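Local coordinates for protein LbaCas13a H328A (C2c2) (PDB 5WLH) that binds a CRISPR guide RNA, here a precursor crRNA, and, as a Cas13a enzyme, probably cleaves RNA targets, with a preference for adenine, at residues E633-V638 and S970-G975; I662-D667 and K725-N730. All coordinates share one frame; numbering follows the deposited sequence.

Contact 1 of 2, residues E633-V638 and S970-G975. With nucleotides of chain B.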
loop_
_atom_site.group_PDB
_atom_site.type_symbol
_atom_site.label_atom_id
_atom_site.label_comp_id
_atom_site.label_asym_id
_atom_site.label_seq_id
_atom_site.Cartn_x
_atom_site.Cartn_y
_atom_site.Cartn_z
ATOM N N GLU A 633 32.116 8.094 -14.445
ATOM C CA GLU A 633 32.909 8.296 -15.649
ATOM C C GLU A 633 32.408 7.464 -16.820
ATOM O O GLU A 633 32.711 7.793 -17.971
ATOM C CB GLU A 633 34.379 7.996 -15.360
ATOM C CG GLU A 633 35.098 9.172 -14.706
ATOM C CD GLU A 633 36.368 8.761 -13.987
ATOM O OE1 GLU A 633 36.777 7.586 -14.118
ATOM O OE2 GLU A 633 36.963 9.620 -13.302
ATOM N N ARG A 634 31.630 6.410 -16.575
ATOM C CA ARG A 634 31.151 5.607 -17.690
ATOM C C ARG A 634 29.757 6.008 -18.164
ATOM O O ARG A 634 29.309 5.506 -19.197
ATOM C CB ARG A 634 31.197 4.106 -17.345
ATOM C CG ARG A 634 30.344 3.625 -16.191
ATOM C CD ARG A 634 30.607 2.134 -15.898
ATOM N NE ARG A 634 30.055 1.279 -16.947
ATOM C CZ ARG A 634 29.327 0.184 -16.732
ATOM N NH1 ARG A 634 29.073 -0.227 -15.492
ATOM N NH2 ARG A 634 28.870 -0.520 -17.758
ATOM N N MET A 635 29.096 6.950 -17.485
ATOM C CA MET A 635 27.673 7.191 -17.734
ATOM C C MET A 635 27.407 7.710 -19.141
ATOM O O MET A 635 26.441 7.291 -19.786
ATOM C CB MET A 635 27.116 8.162 -16.697
ATOM C CG MET A 635 27.082 7.575 -15.287
ATOM S SD MET A 635 26.360 5.919 -15.249
ATOM C CE MET A 635 24.648 6.299 -15.639
ATOM N N THR A 636 28.220 8.654 -19.629
ATOM C CA THR A 636 27.989 9.149 -20.983
ATOM C C THR A 636 28.209 8.044 -22.011
ATOM O O THR A 636 27.449 7.931 -22.979
ATOM C CB THR A 636 28.872 10.366 -21.280
ATOM O OG1 THR A 636 30.257 10.024 -21.141
ATOM C CG2 THR A 636 28.529 11.513 -20.341
ATOM N N VAL A 637 29.219 7.197 -21.798
ATOM C CA VAL A 637 29.440 6.058 -22.685
ATOM C C VAL A 637 28.235 5.124 -22.658
ATOM O O VAL A 637 27.769 4.654 -23.702
ATOM C CB VAL A 637 30.730 5.313 -22.296
ATOM C CG1 VAL A 637 30.954 4.121 -23.221
ATOM C CG2 VAL A 637 31.927 6.252 -22.325
ATOM N N VAL A 638 27.724 4.830 -21.458
ATOM C CA VAL A 638 26.586 3.918 -21.329
ATOM C C VAL A 638 25.370 4.472 -22.060
ATOM O O VAL A 638 24.652 3.743 -22.758
ATOM C CB VAL A 638 26.264 3.671 -19.840
ATOM C CG1 VAL A 638 24.945 2.927 -19.701
ATOM C CG2 VAL A 638 27.386 2.925 -19.162
ATOM N N SER A 970 22.304 4.182 -10.527
ATOM C CA SER A 970 22.144 2.754 -10.286
ATOM C C SER A 970 21.137 2.123 -11.242
ATOM O O SER A 970 21.387 1.039 -11.785
ATOM C CB SER A 970 21.730 2.518 -8.830
ATOM O OG SER A 970 22.828 2.745 -7.977
ATOM N N VAL A 971 19.991 2.773 -11.463
ATOM C CA VAL A 971 19.007 2.214 -12.394
ATOM C C VAL A 971 19.679 1.881 -13.719
ATOM O O VAL A 971 19.553 0.773 -14.251
ATOM C CB VAL A 971 17.835 3.191 -12.607
ATOM C CG1 VAL A 971 16.910 2.688 -13.733
ATOM C CG2 VAL A 971 17.045 3.387 -11.330
ATOM N N LYS A 972 20.425 2.846 -14.251
ATOM C CA LYS A 972 21.045 2.689 -15.563
ATOM C C LYS A 972 22.130 1.623 -15.533
ATOM O O LYS A 972 22.180 0.743 -16.404
ATOM C CB LYS A 972 21.611 4.039 -16.016
ATOM C CG LYS A 972 20.519 5.033 -16.441
ATOM C CD LYS A 972 20.950 6.466 -16.257
ATOM C CE LYS A 972 20.008 7.447 -16.957
ATOM N NZ LYS A 972 20.274 8.874 -16.535
ATOM N N LEU A 973 22.988 1.658 -14.509
ATOM C CA LEU A 973 24.113 0.734 -14.470
ATOM C C LEU A 973 23.704 -0.677 -14.035
ATOM O O LEU A 973 24.321 -1.654 -14.474
ATOM C CB LEU A 973 25.203 1.298 -13.558
ATOM C CG LEU A 973 25.897 2.580 -14.067
ATOM C CD1 LEU A 973 27.101 2.928 -13.231
ATOM C CD2 LEU A 973 26.330 2.415 -15.534
ATOM N N CYS A 974 22.675 -0.820 -13.195
ATOM C CA CYS A 974 22.206 -2.162 -12.850
ATOM C C CYS A 974 21.732 -2.913 -14.082
ATOM O O CYS A 974 21.869 -4.139 -14.154
ATOM C CB CYS A 974 21.083 -2.089 -11.814
ATOM S SG CYS A 974 21.717 -1.536 -10.204
ATOM N N GLY A 975 21.185 -2.200 -15.053
ATOM C CA GLY A 975 20.723 -2.817 -16.278
ATOM C C GLY A 975 21.763 -2.883 -17.376
ATOM O O GLY A 975 21.433 -3.282 -18.501
ATOM P P A B 36 15.436 1.034 -20.537
ATOM O OP1 A B 36 16.652 1.197 -21.365
ATOM O OP2 A B 36 14.390 2.077 -20.519
ATOM O "O5'" A B 36 14.710 -0.320 -20.909
ATOM C "C5'" A B 36 14.161 -0.506 -22.202
ATOM C "C4'" A B 36 14.530 -1.857 -22.750
ATOM O "O4'" A B 36 15.973 -1.968 -22.875
ATOM C "C3'" A B 36 14.102 -3.041 -21.910
ATOM O "O3'" A B 36 13.970 -4.127 -22.827
ATOM C "C2'" A B 36 15.333 -3.259 -21.025
ATOM O "O2'" A B 36 15.417 -4.530 -20.425
ATOM C "C1'" A B 36 16.447 -3.018 -22.039
ATOM N N9 A B 36 17.730 -2.564 -21.514
ATOM C C8 A B 36 18.005 -1.655 -20.520
ATOM N N7 A B 36 19.289 -1.424 -20.376
ATOM C C5 A B 36 19.890 -2.206 -21.360
ATOM C C6 A B 36 21.233 -2.406 -21.739
ATOM N N6 A B 36 22.265 -1.806 -21.136
ATOM N N1 A B 36 21.480 -3.256 -22.765
ATOM C C2 A B 36 20.451 -3.856 -23.370
ATOM N N3 A B 36 19.151 -3.741 -23.105
ATOM C C4 A B 36 18.939 -2.895 -22.077
ATOM P P U B 35 12.999 4.382 -17.450
ATOM O OP1 U B 35 12.780 5.138 -16.197
ATOM O OP2 U B 35 13.755 5.126 -18.487
ATOM O "O5'" U B 35 13.729 3.007 -17.167
ATOM C "C5'" U B 35 15.121 2.943 -16.950
ATOM C "C4'" U B 35 15.535 1.506 -16.827
ATOM O "O4'" U B 35 14.889 0.913 -15.677
ATOM C "C3'" U B 35 15.098 0.627 -17.983
ATOM O "O3'" U B 35 15.990 0.746 -19.067
ATOM C "C2'" U B 35 15.065 -0.762 -17.362
ATOM O "O2'" U B 35 16.359 -1.337 -17.352
ATOM C "C1'" U B 35 14.639 -0.452 -15.916
ATOM N N1 U B 35 13.197 -0.710 -15.715
ATOM C C2 U B 35 12.853 -2.017 -15.454
ATOM O O2 U B 35 13.672 -2.911 -15.354
ATOM N N3 U B 35 11.517 -2.235 -15.291
ATOM C C4 U B 35 10.506 -1.303 -15.390
ATOM O O4 U B 35 9.346 -1.686 -15.234
ATOM C C5 U B 35 10.937 0.029 -15.674
ATOM C C6 U B 35 12.243 0.279 -15.823
HETATM O O HOH W 1 26.850 -2.082 -15.031
#
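Leu973 is the shared apolar partner here, met by Arg634, Met635 and Val638, and its CD2 does most of the touching. Met635 SD lies 3.5 Å from Leu973 CD2 and almost as near to Leu973 CG and CD1, the two side chains crossing obliquely. The methionine is bent at both chi2 and chi3 (-69°), the latter swinging CE over to Lys972, where it sits 3.8 Å from CD and equally close to CB. The two side chains cross at about a right angle, and Met635 CE touches the aliphatic part of the lysine, whose NZ turns to Asp968 in a salt bridge. Val638 adds CG2, 3.8 Å from Leu973 CD2. Arg634 comes tip to tip with the leucine: CD2 stands 3.7 Å above one face of the guanidinium, displaced toward the rim.

Polar linkage between the segments is indirect. A water accepts from Arg634 NH1 at 2.9 Å and lies 2.6 Å from Leu973 O, to which it probably donates, so water bridges the guanidinium and the end of helix 960-974.

RNA takes up another part of that helix end. Val971 CG1 comes 3.3 Å from O4' of U35 of chain B, and Gly975 O, which is hydrogen-bonded to Arg1039, approaches N6 of A36 of chain B. The arrangement is a helix-to-helix contact between the N-terminal part of helix 635-645 and the C-terminal end of helix 960-974, the latter bordering the guide RNA site of this Cas13a.

Contact 2 of 2, residues I662-D667 and K725-N730. With nucleotides of chain B.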
loop_
_atom_site.group_PDB
_atom_site.type_symbol
_atom_site.label_atom_id
_atom_site.label_comp_id
_atom_site.label_asym_id
_atom_site.label_seq_id
_atom_site.Cartn_x
_atom_site.Cartn_y
_atom_site.Cartn_z
ATOM N N ILE A 662 23.567 15.036 -26.641
ATOM C CA ILE A 662 24.003 16.147 -25.807
ATOM C C ILE A 662 22.801 16.823 -25.164
ATOM O O ILE A 662 22.824 17.152 -23.975
ATOM C CB ILE A 662 24.848 17.138 -26.633
ATOM C CG1 ILE A 662 26.146 16.463 -27.081
ATOM C CG2 ILE A 662 25.150 18.383 -25.822
ATOM C CD1 ILE A 662 26.921 17.264 -28.112
ATOM N N ASP A 663 21.723 17.023 -25.931
ATOM C CA ASP A 663 20.515 17.629 -25.372
ATOM C C ASP A 663 19.972 16.816 -24.204
ATOM O O ASP A 663 19.582 17.380 -23.175
ATOM C CB ASP A 663 19.431 17.737 -26.438
ATOM C CG ASP A 663 19.714 18.810 -27.465
ATOM O OD1 ASP A 663 20.674 19.601 -27.295
ATOM O OD2 ASP A 663 18.956 18.847 -28.452
ATOM N N LEU A 664 19.928 15.491 -24.347
ATOM C CA LEU A 664 19.268 14.662 -23.343
ATOM C C LEU A 664 20.105 14.490 -22.085
ATOM O O LEU A 664 19.549 14.413 -20.985
ATOM C CB LEU A 664 18.927 13.288 -23.925
ATOM C CG LEU A 664 17.909 13.282 -25.080
ATOM C CD1 LEU A 664 17.444 11.875 -25.382
ATOM C CD2 LEU A 664 16.707 14.194 -24.794
ATOM N N TYR A 665 21.432 14.441 -22.210
ATOM C CA TYR A 665 22.262 13.956 -21.120
ATOM C C TYR A 665 23.257 14.982 -20.590
ATOM O O TYR A 665 24.039 14.649 -19.690
ATOM C CB TYR A 665 22.981 12.681 -21.566
ATOM C CG TYR A 665 21.993 11.641 -22.059
ATOM C CD1 TYR A 665 20.854 11.338 -21.313
ATOM C CD2 TYR A 665 22.178 10.980 -23.266
ATOM C CE1 TYR A 665 19.934 10.402 -21.762
ATOM C CE2 TYR A 665 21.255 10.044 -23.725
ATOM C CZ TYR A 665 20.143 9.756 -22.967
ATOM O OH TYR A 665 19.223 8.830 -23.416
ATOM N N LYS A 666 23.219 16.219 -21.097
ATOM C CA LYS A 666 24.119 17.263 -20.606
ATOM C C LYS A 666 23.858 17.584 -19.143
ATOM O O LYS A 666 24.789 17.948 -18.413
ATOM C CB LYS A 666 23.977 18.535 -21.451
ATOM C CG LYS A 666 22.601 19.193 -21.392
ATOM C CD LYS A 666 22.466 20.367 -22.358
ATOM C CE LYS A 666 20.998 20.740 -22.583
ATOM N NZ LYS A 666 20.831 21.915 -23.486
ATOM N N ASP A 667 22.604 17.481 -18.702
ATOM C CA ASP A 667 22.246 17.722 -17.314
ATOM C C ASP A 667 21.507 16.515 -16.776
ATOM O O ASP A 667 20.703 15.906 -17.487
ATOM C CB ASP A 667 21.369 18.969 -17.161
ATOM C CG ASP A 667 21.992 20.192 -17.796
ATOM O OD1 ASP A 667 23.201 20.418 -17.571
ATOM O OD2 ASP A 667 21.278 20.913 -18.518
ATOM N N LYS A 725 11.134 7.694 -25.939
ATOM C CA LYS A 725 11.051 7.569 -24.487
ATOM C C LYS A 725 12.094 8.453 -23.818
ATOM O O LYS A 725 11.786 9.208 -22.886
ATOM C CB LYS A 725 11.233 6.105 -24.072
ATOM C CG LYS A 725 10.959 5.869 -22.567
ATOM C CD LYS A 725 12.261 5.850 -21.744
ATOM C CE LYS A 725 13.059 4.575 -21.990
ATOM N NZ LYS A 725 14.326 4.551 -21.182
ATOM N N GLU A 726 13.337 8.392 -24.304
ATOM C CA GLU A 726 14.380 9.225 -23.730
ATOM C C GLU A 726 14.074 10.701 -23.939
ATOM O O GLU A 726 14.310 11.520 -23.045
ATOM C CB GLU A 726 15.735 8.845 -24.318
ATOM C CG GLU A 726 16.211 7.470 -23.886
ATOM C CD GLU A 726 16.545 7.412 -22.396
ATOM O OE1 GLU A 726 15.989 6.542 -21.701
ATOM O OE2 GLU A 726 17.373 8.222 -21.926
ATOM N N ILE A 727 13.520 11.057 -25.099
ATOM C CA ILE A 727 13.164 12.456 -25.334
ATOM C C ILE A 727 12.050 12.891 -24.399
ATOM O O ILE A 727 12.071 14.005 -23.857
ATOM C CB ILE A 727 12.753 12.667 -26.798
ATOM C CG1 ILE A 727 13.950 12.403 -27.716
ATOM C CG2 ILE A 727 12.159 14.061 -26.961
ATOM C CD1 ILE A 727 13.589 12.468 -29.190
ATOM N N TYR A 728 11.056 12.023 -24.209
ATOM C CA TYR A 728 9.915 12.343 -23.363
ATOM C C TYR A 728 10.388 12.784 -21.990
ATOM O O TYR A 728 10.023 13.858 -21.501
ATOM C CB TYR A 728 9.006 11.111 -23.265
ATOM C CG TYR A 728 7.736 11.300 -22.468
ATOM C CD1 TYR A 728 6.630 11.909 -23.028
ATOM C CD2 TYR A 728 7.645 10.856 -21.151
ATOM C CE1 TYR A 728 5.469 12.078 -22.313
ATOM C CE2 TYR A 728 6.481 11.020 -20.429
ATOM C CZ TYR A 728 5.405 11.620 -21.004
ATOM O OH TYR A 728 4.258 11.779 -20.286
ATOM N N TYR A 729 11.261 11.994 -21.382
ATOM C CA TYR A 729 11.633 12.285 -20.005
ATOM C C TYR A 729 12.687 13.382 -19.919
ATOM O O TYR A 729 12.618 14.235 -19.029
ATOM C CB TYR A 729 12.124 11.013 -19.312
ATOM C CG TYR A 729 11.010 10.010 -19.098
ATOM C CD1 TYR A 729 9.946 10.305 -18.245
ATOM C CD2 TYR A 729 11.026 8.783 -19.741
ATOM C CE1 TYR A 729 8.913 9.397 -18.047
ATOM C CE2 TYR A 729 10.016 7.874 -19.546
ATOM C CZ TYR A 729 8.964 8.188 -18.693
ATOM O OH TYR A 729 7.950 7.281 -18.513
ATOM N N ASN A 730 13.649 13.396 -20.843
ATOM C CA ASN A 730 14.846 14.203 -20.660
ATOM C C ASN A 730 14.824 15.541 -21.397
ATOM O O ASN A 730 15.714 16.375 -21.162
ATOM C CB ASN A 730 16.070 13.391 -21.084
ATOM C CG ASN A 730 16.288 12.182 -20.193
ATOM O OD1 ASN A 730 16.775 12.313 -19.083
ATOM N ND2 ASN A 730 15.922 11.000 -20.681
ATOM P P A B 34 8.106 6.897 -15.054
ATOM O OP1 A B 34 9.287 7.646 -14.537
ATOM O OP2 A B 34 7.142 7.549 -16.013
ATOM O "O5'" A B 34 8.473 5.490 -15.680
ATOM C "C5'" A B 34 9.517 4.693 -15.138
ATOM C "C4'" A B 34 10.088 3.744 -16.166
ATOM O "O4'" A B 34 9.174 2.630 -16.385
ATOM C "C3'" A B 34 10.363 4.365 -17.547
ATOM O "O3'" A B 34 11.598 3.876 -18.053
ATOM C "C2'" A B 34 9.227 3.806 -18.406
ATOM O "O2'" A B 34 9.525 3.697 -19.782
ATOM C "C1'" A B 34 9.010 2.434 -17.773
ATOM N N9 A B 34 7.694 1.853 -18.070
ATOM C C8 A B 34 6.428 2.267 -17.751
ATOM N N7 A B 34 5.486 1.495 -18.247
ATOM C C5 A B 34 6.174 0.521 -18.954
ATOM C C6 A B 34 5.767 -0.591 -19.713
ATOM N N6 A B 34 4.494 -0.946 -19.916
ATOM N N1 A B 34 6.728 -1.354 -20.282
ATOM C C2 A B 34 8.012 -1.015 -20.099
ATOM N N3 A B 34 8.515 0.007 -19.406
ATOM C C4 A B 34 7.534 0.736 -18.850
ATOM P P U B 35 12.999 4.382 -17.450
ATOM O OP1 U B 35 12.780 5.138 -16.197
ATOM O OP2 U B 35 13.755 5.126 -18.487
ATOM O "O5'" U B 35 13.729 3.007 -17.167
ATOM C "C5'" U B 35 15.121 2.943 -16.950
ATOM C "C4'" U B 35 15.535 1.506 -16.827
ATOM O "O4'" U B 35 14.889 0.913 -15.677
ATOM C "C3'" U B 35 15.098 0.627 -17.983
ATOM O "O3'" U B 35 15.990 0.746 -19.067
ATOM C "C2'" U B 35 15.065 -0.762 -17.362
ATOM O "O2'" U B 35 16.359 -1.337 -17.352
ATOM C "C1'" U B 35 14.639 -0.452 -15.916
ATOM N N1 U B 35 13.197 -0.710 -15.715
ATOM C C2 U B 35 12.853 -2.017 -15.454
ATOM O O2 U B 35 13.672 -2.911 -15.354
ATOM N N3 U B 35 11.517 -2.235 -15.291
ATOM C C4 U B 35 10.506 -1.303 -15.390
ATOM O O4 U B 35 9.346 -1.686 -15.234
ATOM C C5 U B 35 10.937 0.029 -15.674
ATOM C C6 U B 35 12.243 0.279 -15.823
ATOM P P A B 36 15.436 1.034 -20.537
ATOM O OP1 A B 36 16.652 1.197 -21.365
ATOM O OP2 A B 36 14.390 2.077 -20.519
ATOM O "O5'" A B 36 14.710 -0.320 -20.909
ATOM C "C5'" A B 36 14.161 -0.506 -22.202
ATOM C "C4'" A B 36 14.530 -1.857 -22.750
ATOM O "O4'" A B 36 15.973 -1.968 -22.875
ATOM C "C3'" A B 36 14.102 -3.041 -21.910
ATOM O "O3'" A B 36 13.970 -4.127 -22.827
ATOM C "C2'" A B 36 15.333 -3.259 -21.025
ATOM O "O2'" A B 36 15.417 -4.530 -20.425
ATOM C "C1'" A B 36 16.447 -3.018 -22.039
ATOM N N9 A B 36 17.730 -2.564 -21.514
ATOM C C8 A B 36 18.005 -1.655 -20.520
ATOM N N7 A B 36 19.289 -1.424 -20.376
ATOM C C5 A B 36 19.890 -2.206 -21.360
ATOM C C6 A B 36 21.233 -2.406 -21.739
ATOM N N6 A B 36 22.265 -1.806 -21.136
ATOM N N1 A B 36 21.480 -3.256 -22.765
ATOM C C2 A B 36 20.451 -3.856 -23.370
ATOM N N3 A B 36 19.151 -3.741 -23.105
ATOM C C4 A B 36 18.939 -2.895 -22.077
HETATM O O HOH W 2 17.142 18.187 -22.647
#
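Tyr665 and Glu726 join the end of helix 654-665 to helix 709-732, a helix-helix contact whose second member binds phosphates of the guide RNA. Tyr665 OH donates a very short bond of 2.5 Å to Glu726 OE2, which lies in the plane of the ring at its edge, while the ring and carboxylate planes are turned 42° apart. The glutamate reaches the hydroxyl through a bend at chi2 (-68°) that places CD beside it. Its other oxygen, OE1, takes a 2.6 Å salt bridge from Lys725 NZ nearly along the C-O axis, so one carboxylate links tyrosine to lysine.

Lys725 starts with CG anti to the backbone N (chi1 -172°) and then bends at chi2 and chi3, and its NZ also donates to OP2 of A36 of chain B (2.6 Å) and OP2 of U35 of chain B (2.8 Å). An alanine here would probably leave these two phosphate oxygens and Glu726 OE1 without the positive charge that now lies among them. Nearby, Tyr729 OH donates to OP2 of A34 of chain B at 2.6 Å and accepts from Phe678 N, and one face of its ring has Tyr728 CD2 over the centre.

Leu664 fills the apolar side. CB rests over the centre of the Tyr665 ring, 3.6 Å above its plane, CD1 meets Glu726 CB at 3.6 Å, and CD2 reaches Asn730 CB and Ile727 CA. Phe643 of helix 635-645 touches both Leu664 and Tyr665. Glu726 O already accepts the backbone bond from Asn730 N; Asn730 folds its amide back on its own helix, and ND2 adds a second bond to that oxygen, on a lone pair in the carbonyl plane, at 2.9 Å.

Overall arrangement
Following the chain from the N terminus, helix 635-645 supplies the first half of contact 1, and helix 654-665, next along, the first half of contact 2. Helix 709-732 then closes contact 2 over 58 residues. The chain runs on to helix 960-974 before contact 1 closes, 332 residues after it opened, so contact 2 is nested inside the longer loop. The two contacts do not touch, their centres lying about 14 Å apart, but helix 635-645 bridges them: Met639 and Phe643 lie against contact 2. Helix 709-732 and the C-terminal end of helix 960-974 both lie beside U35 and A36 of chain B.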